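Glycerophosphoryl diester phosphodiesterase (Parabacteroides distasonis, PDB 3MZ2) probably hydrolyses glycerophosphodiesters, acting as a TIM-barrel glycerophosphodiester phosphodiesterase. Local coordinates at residues A62-L70 with T133-P143; E157-H165 with N177-F185. All coordinates share one frame; numbering follows the deposited sequence. Where two conformers were deposited one is given.

Contact 1 of 2, residues A62-L70 with T133-P143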
loop_
_atom_site.group_PDB
_atom_site.type_symbol
_atom_site.label_atom_id
_atom_site.label_comp_id
_atom_site.label_asym_id
_atom_site.label_seq_id
_atom_site.Cartn_x
_atom_site.Cartn_y
_atom_site.Cartn_z
ATOM N N ALA A 62 11.014 -22.973 -7.595
ATOM C CA ALA A 62 10.273 -21.737 -7.609
ATOM C C ALA A 62 10.900 -20.780 -6.592
ATOM O O ALA A 62 11.586 -21.209 -5.678
ATOM C CB ALA A 62 8.794 -21.988 -7.260
ATOM N N THR A 63 10.624 -19.496 -6.784
ATOM C CA THR A 63 10.797 -18.459 -5.791
ATOM C C THR A 63 9.430 -18.197 -5.179
ATOM O O THR A 63 8.424 -18.686 -5.684
ATOM C CB THR A 63 11.322 -17.165 -6.385
ATOM O OG1 THR A 63 10.455 -16.766 -7.454
ATOM C CG2 THR A 63 12.744 -17.380 -6.936
ATOM N N PHE A 64 9.409 -17.503 -4.049
ATOM C CA PHE A 64 8.149 -17.229 -3.342
ATOM C C PHE A 64 8.021 -15.747 -3.000
ATOM O O PHE A 64 8.837 -15.200 -2.288
ATOM C CB PHE A 64 8.050 -18.099 -2.070
ATOM C CG PHE A 64 8.067 -19.585 -2.369
ATOM C CD1 PHE A 64 6.976 -20.157 -2.953
ATOM C CD2 PHE A 64 9.173 -20.345 -2.174
ATOM C CE1 PHE A 64 6.955 -21.519 -3.255
ATOM C CE2 PHE A 64 9.176 -21.707 -2.501
ATOM C CZ PHE A 64 8.061 -22.284 -3.086
ATOM N N GLU A 65 6.924 -15.165 -3.449
ATOM C CA GLU A 65 6.569 -13.790 -3.146
ATOM C C GLU A 65 5.661 -13.866 -1.920
ATOM O O GLU A 65 4.709 -14.632 -1.906
ATOM C CB GLU A 65 5.821 -13.222 -4.344
ATOM C CG GLU A 65 5.467 -11.772 -4.144
ATOM C CD GLU A 65 4.088 -11.518 -3.602
ATOM O OE1 GLU A 65 3.282 -12.449 -3.419
ATOM O OE2 GLU A 65 3.816 -10.318 -3.365
ATOM N N ILE A 66 5.991 -13.142 -0.853
ATOM C CA ILE A 66 5.315 -13.290 0.420
ATOM C C ILE A 66 4.939 -11.922 0.993
ATOM O O ILE A 66 5.440 -10.864 0.543
ATOM C CB ILE A 66 6.198 -14.137 1.399
ATOM C CG1 ILE A 66 7.542 -13.464 1.662
ATOM C CG2 ILE A 66 6.414 -15.542 0.794
ATOM C CD1 ILE A 66 8.499 -14.187 2.650
ATOM N N ASP A 67 4.076 -11.955 2.011
ATOM C CA ASP A 67 3.432 -10.772 2.576
ATOM C C ASP A 67 3.788 -10.544 4.061
ATOM O O ASP A 67 3.054 -10.984 4.951
ATOM C CB ASP A 67 1.890 -10.907 2.444
ATOM C CG ASP A 67 1.445 -11.062 1.001
ATOM O OD1 ASP A 67 1.669 -10.090 0.246
ATOM O OD2 ASP A 67 0.888 -12.114 0.647
ATOM N N PRO A 68 4.908 -9.847 4.338
ATOM C CA PRO A 68 5.295 -9.541 5.716
ATOM C C PRO A 68 4.427 -8.440 6.311
ATOM O O PRO A 68 4.133 -7.440 5.654
ATOM C CB PRO A 68 6.761 -9.083 5.614
ATOM C CG PRO A 68 7.125 -9.096 4.197
ATOM C CD PRO A 68 5.886 -9.336 3.370
ATOM N N ARG A 69 3.967 -8.664 7.533
ATOM C CA ARG A 69 3.216 -7.665 8.260
ATOM C C ARG A 69 3.375 -7.882 9.770
ATOM O O ARG A 69 3.884 -8.895 10.237
ATOM C CB ARG A 69 1.721 -7.655 7.879
ATOM C CG ARG A 69 0.974 -8.885 8.247
ATOM C CD ARG A 69 -0.556 -8.715 8.189
ATOM N NE ARG A 69 -1.089 -8.227 6.894
ATOM C CZ ARG A 69 -1.574 -7.010 6.697
ATOM N NH1 ARG A 69 -1.538 -6.096 7.654
ATOM N NH2 ARG A 69 -2.038 -6.696 5.496
ATOM N N LEU A 70 2.916 -6.907 10.510
ATOM C CA LEU A 70 3.234 -6.789 11.928
ATOM C C LEU A 70 2.137 -7.261 12.885
ATOM O O LEU A 70 0.952 -6.997 12.697
ATOM C CB LEU A 70 3.552 -5.321 12.242
ATOM C CG LEU A 70 4.790 -4.700 11.645
ATOM C CD1 LEU A 70 4.843 -3.172 11.925
ATOM C CD2 LEU A 70 6.034 -5.435 12.169
ATOM N N THR A 133 15.713 -21.613 -1.961
ATOM C CA THR A 133 14.921 -20.758 -2.826
ATOM C C THR A 133 15.276 -19.274 -2.550
ATOM O O THR A 133 16.245 -18.974 -1.868
ATOM C CB THR A 133 13.397 -21.036 -2.598
ATOM O OG1 THR A 133 12.602 -20.273 -3.530
ATOM C CG2 THR A 133 12.959 -20.691 -1.194
ATOM N N ILE A 134 14.499 -18.370 -3.109
ATOM C CA ILE A 134 14.632 -16.947 -2.903
ATOM C C ILE A 134 13.256 -16.471 -2.515
ATOM O O ILE A 134 12.273 -16.855 -3.144
ATOM C CB ILE A 134 15.017 -16.227 -4.215
ATOM C CG1 ILE A 134 16.256 -16.814 -4.838
ATOM C CG2 ILE A 134 15.165 -14.678 -4.013
ATOM C CD1 ILE A 134 16.396 -16.531 -6.273
ATOM N N LEU A 135 13.154 -15.652 -1.481
ATOM C CA LEU A 135 11.917 -15.036 -1.103
ATOM C C LEU A 135 11.867 -13.619 -1.661
ATOM O O LEU A 135 12.912 -12.931 -1.795
ATOM C CB LEU A 135 11.848 -14.979 0.442
ATOM C CG LEU A 135 11.997 -16.300 1.209
ATOM C CD1 LEU A 135 11.970 -16.038 2.718
ATOM C CD2 LEU A 135 10.957 -17.292 0.762
ATOM N N ILE A 136 10.672 -13.149 -1.961
ATOM C CA ILE A 136 10.465 -11.836 -2.534
ATOM C C ILE A 136 9.429 -11.114 -1.675
ATOM O O ILE A 136 8.278 -11.563 -1.563
ATOM C CB ILE A 136 10.010 -11.908 -4.003
ATOM C CG1 ILE A 136 10.997 -12.770 -4.800
ATOM C CG2 ILE A 136 9.906 -10.430 -4.563
ATOM C CD1 ILE A 136 10.585 -13.045 -6.316
ATOM N N LEU A 137 9.857 -10.059 -0.997
ATOM C CA LEU A 137 9.036 -9.390 0.005
ATOM C C LEU A 137 8.156 -8.302 -0.611
ATOM O O LEU A 137 8.643 -7.267 -1.120
ATOM C CB LEU A 137 9.876 -8.749 1.116
ATOM C CG LEU A 137 10.882 -9.681 1.824
ATOM C CD1 LEU A 137 11.536 -8.947 3.032
ATOM C CD2 LEU A 137 10.281 -11.019 2.251
ATOM N N ASP A 138 6.850 -8.482 -0.479
ATOM C CA ASP A 138 5.923 -7.408 -0.820
ATOM C C ASP A 138 5.881 -6.447 0.395
ATOM O O ASP A 138 6.552 -6.668 1.408
ATOM C CB ASP A 138 4.555 -8.008 -1.165
ATOM C CG ASP A 138 3.655 -7.049 -1.943
ATOM O OD1 ASP A 138 4.122 -5.976 -2.378
ATOM O OD2 ASP A 138 2.469 -7.406 -2.121
ATOM N N LYS A 139 5.181 -5.342 0.274
ATOM C CA LYS A 139 5.104 -4.315 1.297
ATOM C C LYS A 139 3.684 -4.297 1.829
ATOM O O LYS A 139 2.761 -4.111 1.013
ATOM C CB LYS A 139 5.438 -2.954 0.630
ATOM C CG LYS A 139 5.035 -1.674 1.403
ATOM C CD LYS A 139 5.610 -0.426 0.722
ATOM C CE LYS A 139 5.677 0.790 1.642
ATOM N NZ LYS A 139 6.730 1.748 1.172
ATOM N N LYS A 140 3.530 -4.461 3.148
ATOM C CA LYS A 140 2.284 -4.180 3.840
ATOM C C LYS A 140 2.572 -3.058 4.841
ATOM O O LYS A 140 2.676 -1.900 4.448
ATOM C CB LYS A 140 1.730 -5.449 4.522
ATOM C CG LYS A 140 1.514 -6.647 3.581
ATOM C CD LYS A 140 0.250 -6.514 2.748
ATOM C CE LYS A 140 0.215 -7.554 1.659
ATOM N NZ LYS A 140 1.376 -7.394 0.748
ATOM N N ASP A 141 2.742 -3.378 6.130
ATOM C CA ASP A 141 2.963 -2.340 7.129
ATOM C C ASP A 141 4.353 -2.364 7.816
ATOM O O ASP A 141 4.540 -1.654 8.823
ATOM C CB ASP A 141 1.826 -2.356 8.197
ATOM C CG ASP A 141 1.770 -3.630 9.009
ATOM O OD1 ASP A 141 2.568 -4.543 8.770
ATOM O OD2 ASP A 141 0.901 -3.711 9.907
ATOM N N VAL A 142 5.300 -3.190 7.342
ATOM C CA VAL A 142 6.661 -3.126 7.890
ATOM C C VAL A 142 7.366 -1.901 7.295
ATOM O O VAL A 142 7.372 -1.742 6.077
ATOM C CB VAL A 142 7.513 -4.404 7.620
ATOM C CG1 VAL A 142 8.910 -4.236 8.233
ATOM C CG2 VAL A 142 6.789 -5.642 8.202
ATOM N N PRO A 143 7.944 -1.030 8.169
ATOM C CA PRO A 143 8.671 0.098 7.607
ATOM C C PRO A 143 9.816 -0.340 6.718
ATOM O O PRO A 143 10.505 -1.311 7.053
ATOM C CB PRO A 143 9.187 0.853 8.845
ATOM C CG PRO A 143 8.287 0.385 10.012
ATOM C CD PRO A 143 7.952 -1.031 9.653
HETATM O O HOH W 1 5.449 -5.106 4.985
HETATM O O HOH W 2 -0.369 -5.938 10.446
#
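Strands 63-66 and 135-137 run parallel, their axes 4.6 Å apart at 23°, with F64 N, I136 N, I66 N and D138 N giving their hydrogens in turn to I134 O, F64 O, I136 O and I66 O. Ahead of this run T133 OG1 donates to A62 O in the carbonyl plane, on a lone pair, at 2.6 Å. On one face I66 CD1 touches L137 CD2 and, farther off, L135 CD1. On the face of E65 and I136 the contact becomes polar toward its end: in one of two conformers, kinks in the K140 chain (chi2 -78°, chi4 -61°) turn NZ back to within 2.8 Å of D67 OD1, on the anti side and well out of the carboxylate plane, and NZ also makes a weak salt bridge with D138 OD2. Further on, D141 OD1 receives L70 N through its syn lone pair at 3.0 Å, while a water joins D141 OD2 to R69 NH1 and L70 O. An alanine in place of D141 would remove both oxygens, and L70 N would probably be left without its acceptor and that water without its third partner. R69 is held mainly outside, by F79 O and a salt bridge to D82. Strands 33-36 and 76-78 flank strand 63-70, and helices 122-129 and 144-153 pack on the apolar side, where L122 meets both I66 and L137.

Contact 2 of 2, residues E157-H165 with N177-F185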
loop_
_atom_site.group_PDB
_atom_site.type_symbol
_atom_site.label_atom_id
_atom_site.label_comp_id
_atom_site.label_asym_id
_atom_site.label_seq_id
_atom_site.Cartn_x
_atom_site.Cartn_y
_atom_site.Cartn_z
ATOM N N GLU A 157 20.922 -11.028 1.732
ATOM C CA GLU A 157 20.815 -10.475 0.359
ATOM C C GLU A 157 20.780 -11.473 -0.771
ATOM O O GLU A 157 20.100 -11.205 -1.785
ATOM C CB GLU A 157 21.908 -9.476 0.063
ATOM C CG GLU A 157 22.040 -8.308 1.093
ATOM C CD GLU A 157 23.102 -8.538 2.165
ATOM O OE1 GLU A 157 23.333 -9.703 2.582
ATOM O OE2 GLU A 157 23.719 -7.535 2.616
ATOM N N PRO A 158 21.515 -12.601 -0.649
ATOM C CA PRO A 158 21.441 -13.564 -1.763
ATOM C C PRO A 158 20.142 -14.346 -1.911
ATOM O O PRO A 158 19.990 -15.106 -2.880
ATOM C CB PRO A 158 22.584 -14.552 -1.444
ATOM C CG PRO A 158 23.526 -13.773 -0.559
ATOM C CD PRO A 158 22.657 -12.869 0.250
ATOM N N TYR A 159 19.225 -14.237 -0.952
ATOM C CA TYR A 159 18.015 -15.046 -0.977
ATOM C C TYR A 159 16.750 -14.328 -0.513
ATOM O O TYR A 159 15.705 -14.962 -0.386
ATOM C CB TYR A 159 18.171 -16.392 -0.244
ATOM C CG TYR A 159 18.633 -16.316 1.183
ATOM C CD1 TYR A 159 20.003 -16.169 1.496
ATOM C CD2 TYR A 159 17.738 -16.558 2.255
ATOM C CE1 TYR A 159 20.423 -16.107 2.809
ATOM C CE2 TYR A 159 18.171 -16.525 3.559
ATOM C CZ TYR A 159 19.491 -16.275 3.844
ATOM O OH TYR A 159 19.900 -16.259 5.152
ATOM N N VAL A 160 16.830 -13.037 -0.253
ATOM C CA VAL A 160 15.625 -12.263 0.118
ATOM C C VAL A 160 15.644 -10.986 -0.715
ATOM O O VAL A 160 16.493 -10.111 -0.502
ATOM C CB VAL A 160 15.582 -11.950 1.626
ATOM C CG1 VAL A 160 14.243 -11.215 2.008
ATOM C CG2 VAL A 160 15.794 -13.195 2.485
HETATM N N MSE A 161 14.739 -10.898 -1.690
HETATM C CA MSE A 161 14.637 -9.757 -2.610
HETATM C C MSE A 161 13.553 -8.820 -2.121
HETATM O O MSE A 161 12.668 -9.248 -1.351
HETATM C CB MSE A 161 14.281 -10.202 -4.043
HETATM C CG MSE A 161 15.377 -10.981 -4.668
HETATM SE SE MSE A 161 14.807 -11.957 -6.263
HETATM C CE MSE A 161 14.210 -10.483 -7.414
ATOM N N ILE A 162 13.586 -7.590 -2.607
ATOM C CA ILE A 162 12.616 -6.557 -2.173
ATOM C C ILE A 162 11.797 -6.095 -3.376
ATOM O O ILE A 162 12.356 -5.753 -4.395
ATOM C CB ILE A 162 13.346 -5.350 -1.551
ATOM C CG1 ILE A 162 14.241 -5.815 -0.385
ATOM C CG2 ILE A 162 12.315 -4.285 -1.058
ATOM C CD1 ILE A 162 15.354 -4.787 0.011
ATOM N N THR A 163 10.473 -6.093 -3.236
ATOM C CA THR A 163 9.596 -5.581 -4.272
ATOM C C THR A 163 9.547 -4.079 -4.121
ATOM O O THR A 163 9.321 -3.568 -3.023
ATOM C CB THR A 163 8.165 -6.149 -4.161
ATOM O OG1 THR A 163 8.229 -7.561 -4.269
ATOM C CG2 THR A 163 7.291 -5.583 -5.332
ATOM N N VAL A 164 9.761 -3.388 -5.246
ATOM C CA VAL A 164 9.730 -1.917 -5.292
ATOM C C VAL A 164 8.841 -1.494 -6.437
ATOM O O VAL A 164 8.828 -2.161 -7.510
ATOM C CB VAL A 164 11.153 -1.313 -5.467
ATOM C CG1 VAL A 164 12.005 -1.570 -4.178
ATOM C CG2 VAL A 164 11.865 -1.816 -6.723
ATOM N N HIS A 165 8.063 -0.445 -6.181
ATOM C CA HIS A 165 7.077 0.002 -7.147
ATOM C C HIS A 165 7.587 1.105 -8.089
ATOM O O HIS A 165 6.966 1.390 -9.103
ATOM C CB HIS A 165 5.798 0.441 -6.449
ATOM C CG HIS A 165 5.100 -0.654 -5.719
ATOM N ND1 HIS A 165 4.408 -0.438 -4.543
ATOM C CD2 HIS A 165 5.028 -1.985 -5.960
ATOM C CE1 HIS A 165 3.904 -1.589 -4.122
ATOM N NE2 HIS A 165 4.261 -2.539 -4.968
ATOM N N ASN A 177 21.903 -0.308 0.978
ATOM C CA ASN A 177 22.703 -1.524 0.789
ATOM C C ASN A 177 22.731 -1.904 -0.692
ATOM O O ASN A 177 21.765 -2.447 -1.246
ATOM C CB ASN A 177 22.153 -2.668 1.623
ATOM C CG ASN A 177 22.996 -3.946 1.514
ATOM O OD1 ASN A 177 23.895 -4.058 0.694
ATOM N ND2 ASN A 177 22.679 -4.902 2.351
ATOM N N PRO A 178 23.863 -1.616 -1.361
ATOM C CA PRO A 178 23.888 -1.877 -2.813
ATOM C C PRO A 178 23.962 -3.318 -3.245
ATOM O O PRO A 178 24.028 -3.602 -4.449
ATOM C CB PRO A 178 25.166 -1.140 -3.266
ATOM C CG PRO A 178 26.024 -1.169 -2.073
ATOM C CD PRO A 178 25.087 -0.921 -0.927
ATOM N N ASN A 179 23.988 -4.239 -2.290
ATOM C CA ASN A 179 23.915 -5.654 -2.584
ATOM C C ASN A 179 22.478 -6.164 -2.636
ATOM O O ASN A 179 22.247 -7.328 -2.914
ATOM C CB ASN A 179 24.730 -6.431 -1.558
ATOM C CG ASN A 179 26.244 -6.195 -1.706
ATOM O OD1 ASN A 179 26.761 -6.025 -2.821
ATOM N ND2 ASN A 179 26.922 -6.076 -0.600
ATOM N N PHE A 180 21.488 -5.308 -2.389
ATOM C CA PHE A 180 20.109 -5.768 -2.511
ATOM C C PHE A 180 19.730 -6.080 -3.970
ATOM O O PHE A 180 20.171 -5.404 -4.923
ATOM C CB PHE A 180 19.142 -4.711 -2.033
ATOM C CG PHE A 180 19.074 -4.477 -0.538
ATOM C CD1 PHE A 180 19.179 -5.508 0.397
ATOM C CD2 PHE A 180 18.780 -3.201 -0.077
ATOM C CE1 PHE A 180 19.110 -5.230 1.766
ATOM C CE2 PHE A 180 18.669 -2.926 1.261
ATOM C CZ PHE A 180 18.813 -3.926 2.175
HETATM N N MSE A 181 18.872 -7.071 -4.132
HETATM C CA MSE A 181 18.285 -7.420 -5.427
HETATM C C MSE A 181 16.808 -7.081 -5.384
HETATM O O MSE A 181 16.165 -7.342 -4.368
HETATM C CB MSE A 181 18.515 -8.886 -5.696
HETATM C CG MSE A 181 17.964 -9.505 -6.947
HETATM SE SE MSE A 181 19.209 -9.237 -8.427
HETATM C CE MSE A 181 17.877 -9.052 -9.813
ATOM N N PHE A 182 16.268 -6.569 -6.493
ATOM C CA PHE A 182 14.906 -6.089 -6.534
ATOM C C PHE A 182 13.998 -6.851 -7.488
ATOM O O PHE A 182 14.441 -7.244 -8.592
ATOM C CB PHE A 182 14.912 -4.615 -6.952
ATOM C CG PHE A 182 15.650 -3.753 -5.990
ATOM C CD1 PHE A 182 15.150 -3.547 -4.718
ATOM C CD2 PHE A 182 16.858 -3.192 -6.342
ATOM C CE1 PHE A 182 15.848 -2.782 -3.805
ATOM C CE2 PHE A 182 17.597 -2.426 -5.430
ATOM C CZ PHE A 182 17.080 -2.180 -4.184
ATOM N N GLU A 183 12.727 -6.966 -7.080
ATOM C CA GLU A 183 11.639 -7.159 -8.049
ATOM C C GLU A 183 11.043 -5.749 -8.264
ATOM O O GLU A 183 10.504 -5.171 -7.355
ATOM C CB GLU A 183 10.565 -8.122 -7.534
ATOM C CG GLU A 183 9.414 -8.194 -8.526
ATOM C CD GLU A 183 8.254 -9.009 -8.065
ATOM O OE1 GLU A 183 8.462 -10.217 -7.774
ATOM O OE2 GLU A 183 7.143 -8.438 -8.091
ATOM N N ALA A 184 11.241 -5.190 -9.434
ATOM C CA ALA A 184 10.795 -3.829 -9.740
ATOM C C ALA A 184 9.577 -3.834 -10.648
ATOM O O ALA A 184 9.547 -4.546 -11.617
ATOM C CB ALA A 184 11.951 -3.048 -10.406
ATOM N N PHE A 185 8.550 -3.040 -10.325
ATOM C CA PHE A 185 7.443 -2.821 -11.234
ATOM C C PHE A 185 7.927 -2.016 -12.425
ATOM O O PHE A 185 8.405 -0.871 -12.276
ATOM C CB PHE A 185 6.304 -2.086 -10.524
ATOM C CG PHE A 185 5.430 -2.970 -9.652
ATOM C CD1 PHE A 185 6.008 -3.887 -8.796
ATOM C CD2 PHE A 185 4.054 -2.828 -9.641
ATOM C CE1 PHE A 185 5.226 -4.742 -8.031
ATOM C CE2 PHE A 185 3.251 -3.664 -8.828
ATOM C CZ PHE A 185 3.859 -4.612 -8.019
HETATM O O HOH W 3 18.603 -8.885 -1.891
HETATM O O HOH W 4 6.960 1.993 -11.867
#
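I162 lays CD1 over the centre of the F180 ring, a CH-pi contact 3.7 Å from CD1 to the ring centroid and only 10° off the normal. This belongs to a beta-alpha-beta unit of the TIM barrel: strand 160-164, helix 167-176 and strand 182-185, the two strands parallel with axes 15° apart. The opposite face of F180 is overlain by N177 CB, offset toward the rim, so the ring is sandwiched in the turn that leads into the second strand. N177 works twice there. Its OD1 takes N179 N in an Asx turn, and its ND2 reaches across to E157 OE2 at 2.8 Å; OE2 lies in the amide plane of N177, while ND2 meets OE2 on its anti side, somewhat out of the carboxylate plane, the two planes being almost perpendicular. T152 OG1 is a second partner of ND2. Next to E157 a water draws together E157 O, V160 O and M181 N.

Along the strands, I162 N binds M181 O, I162 O takes E183 N from above its carbonyl plane, and V164 N and V164 O pair with E183 O and F185 N. V164 CG1 leans on F182 CD1 at 3.8 Å, on the same side as I162, where F173 of helix 167-176 touches I162, F180 and F182. On the other side the selenomethionines M161 and M181 lie alongside each other, CG to CG at 3.8 Å, and T163 runs beside E183. With CG anti to its carbonyl carbon, H165 turns the edge of its ring onto the face of F185 in a T-shaped (edge-to-face) pair, planes at 70°, and its CD2 sits 3.4 Å above the F185 ring plane, over the centre.

Overall arrangement
The two contacts follow one another along the chain, contact 1 closing at P143 before contact 2 opens at E157, with helix 144-153 between them. Their centres are about 11 Å apart, and strands 135-137 and 160-164 are immediate neighbours, giving the parallel order 63-70, 135-137, 160-164, 182-185 within the barrel sheet. The seam between the contacts probably includes hydrogen bonds from M161 N to L135 O at 2.7 Å and from L135 N to Y159 O at 2.9 Å. Side chains meet there too, I136 CG2 packing against T163 and E183. Together the contacts make up a continuous arc of the barrel wall, within the region assigned to the phosphodiesterase family.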